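Local structure of uncharacterised protein (Vibrio cholerae, 5KKO) at the interface of chains A and B. The protein is of unknown function, a small alpha-helical protein that may self-associate through a two-fold symmetric helix-on-helix interface. Residues are numbered along the deposited sequence; one frame, centred on the assembly and turned at random. Chains: chain A/B, Uncharacterised protein.

The interface of chains A and B. Residues chain A 14, 17-18, 21; chain B 36, 39-40, 43.
A:Leu18 and B:Leu39 meet in an apolar helix-on-helix interface that joins two of the six copies in the deposited assembly about a two-fold axis; this patch is one part of it, and every contact recurs with the chains exchanged. Helix 11-20 of chain A lies against helix 28-43 of chain B, an example of how a leucine of one helix settles among residues of another. The CD2 branch of A:Leu18 sits 3.6 Å from B:Leu39 CB and as near to B:Leu40 CG, its branch point (3.6 Å), while its CD1 points towards the poorly ordered B:Lys43. B:Leu39 runs past A:Leu18 in the opposite direction and spreads its two methyls over helix 11-20. Its CD1 lies 3.9 Å from CB of A:Met17, a selenomethionine; its CD2 approaches A:Leu14 CD1. Just past that helix, the extended chain of B:Lys36 crosses A:Thr21 at about a right angle, CD 3.4 Å from the hydroxyl OG1. With OG1 between the backbone N and the carbonyl carbon (chi1 62°), that hydroxyl donates to A:Leu18 O at 2.7 Å, tilted 25° from the carbonyl plane (C=O...donor angle 145°). No direct polar bond crosses this patch; a water 2.7 Å from A:Leu18 O and 2.9 Å from B:Lys36 NZ carries the link. Although the coordinates alone do not establish the oligomer in solution, interlocked leucines and a water-bridged rim probably help hold the two chains together.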
loop_
_atom_site.group_PDB
_atom_site.type_symbol
_atom_site.label_atom_id
_atom_site.label_comp_id
_atom_site.label_asym_id
_atom_site.label_seq_id
_atom_site.Cartn_x
_atom_site.Cartn_y
_atom_site.Cartn_z
ATOM N N LEU A 14 8.954 0.152 -5.156
ATOM C CA LEU A 14 9.905 0.577 -6.170
ATOM C C LEU A 14 11.323 0.222 -5.735
ATOM O O LEU A 14 12.087 -0.344 -6.542
ATOM C CB LEU A 14 9.723 2.067 -6.468
ATOM C CG LEU A 14 10.763 2.758 -7.346
ATOM C CD1 LEU A 14 10.510 2.133 -8.607
ATOM C CD2 LEU A 14 10.367 4.244 -7.406
HETATM N N MSE A 17 11.824 -3.522 -6.084
HETATM C CA MSE A 17 12.038 -3.950 -7.485
HETATM C C MSE A 17 13.462 -3.607 -7.910
HETATM O O MSE A 17 14.129 -4.425 -8.545
HETATM C CB MSE A 17 11.048 -3.223 -8.426
HETATM C CG MSE A 17 9.662 -3.724 -8.252
HETATM SE SE MSE A 17 8.375 -2.716 -9.303
HETATM C CE MSE A 17 8.904 -3.431 -11.040
ATOM N N LEU A 18 13.982 -2.443 -7.536
ATOM C CA LEU A 18 15.395 -2.136 -7.861
ATOM C C LEU A 18 16.351 -3.218 -7.338
ATOM O O LEU A 18 17.271 -3.672 -8.047
ATOM C CB LEU A 18 15.760 -0.773 -7.288
ATOM C CG LEU A 18 15.204 0.404 -8.092
ATOM C CD1 LEU A 18 15.420 1.680 -7.348
ATOM C CD2 LEU A 18 15.964 0.578 -9.412
ATOM N N THR A 21 16.233 -6.768 -9.036
ATOM C CA THR A 21 16.896 -6.945 -10.324
ATOM C C THR A 21 18.280 -7.563 -10.190
ATOM O O THR A 21 18.806 -8.099 -11.187
ATOM C CB THR A 21 17.065 -5.639 -11.139
ATOM O OG1 THR A 21 17.892 -4.654 -10.480
ATOM C CG2 THR A 21 15.757 -5.032 -11.584
ATOM N N LYS B 36 16.045 -1.916 -14.715
ATOM C CA LYS B 36 16.611 -1.167 -13.593
ATOM C C LYS B 36 16.852 0.292 -13.957
ATOM O O LYS B 36 16.531 1.193 -13.166
ATOM C CB LYS B 36 17.905 -1.852 -13.111
ATOM C CG LYS B 36 18.530 -1.133 -11.957
ATOM C CD LYS B 36 19.670 -1.936 -11.372
ATOM C CE LYS B 36 20.200 -1.244 -10.156
ATOM N NZ LYS B 36 21.380 -1.980 -9.548
ATOM N N LEU B 39 13.522 2.036 -13.805
ATOM C CA LEU B 39 13.110 2.221 -12.419
ATOM C C LEU B 39 13.925 3.300 -11.713
ATOM O O LEU B 39 13.352 4.149 -10.998
ATOM C CB LEU B 39 13.226 0.907 -11.654
ATOM C CG LEU B 39 12.342 -0.239 -12.116
ATOM C CD1 LEU B 39 12.831 -1.555 -11.442
ATOM C CD2 LEU B 39 10.872 0.054 -11.860
ATOM N N LEU B 40 15.251 3.350 -11.977
ATOM C CA LEU B 40 16.044 4.412 -11.378
ATOM C C LEU B 40 15.632 5.767 -11.934
ATOM O O LEU B 40 15.708 6.781 -11.224
ATOM C CB LEU B 40 17.545 4.203 -11.645
ATOM C CG LEU B 40 18.162 3.101 -10.836
ATOM C CD1 LEU B 40 19.540 2.661 -11.463
ATOM C CD2 LEU B 40 18.348 3.591 -9.423
ATOM N N LYS B 43 12.627 6.872 -10.039
ATOM C CA LYS B 43 12.939 7.187 -8.646
ATOM C C LYS B 43 13.710 8.503 -8.501
ATOM O O LYS B 43 13.476 9.256 -7.552
ATOM C CB LYS B 43 13.770 6.033 -8.041
ATOM C CG LYS B 43 14.107 6.311 -6.599
ATOM C CD LYS B 43 15.141 5.387 -6.045
ATOM C CE LYS B 43 15.257 5.636 -4.550
ATOM N NZ LYS B 43 16.012 4.545 -3.893
HETATM O O HOH W 1 19.912 -3.615 -7.714
#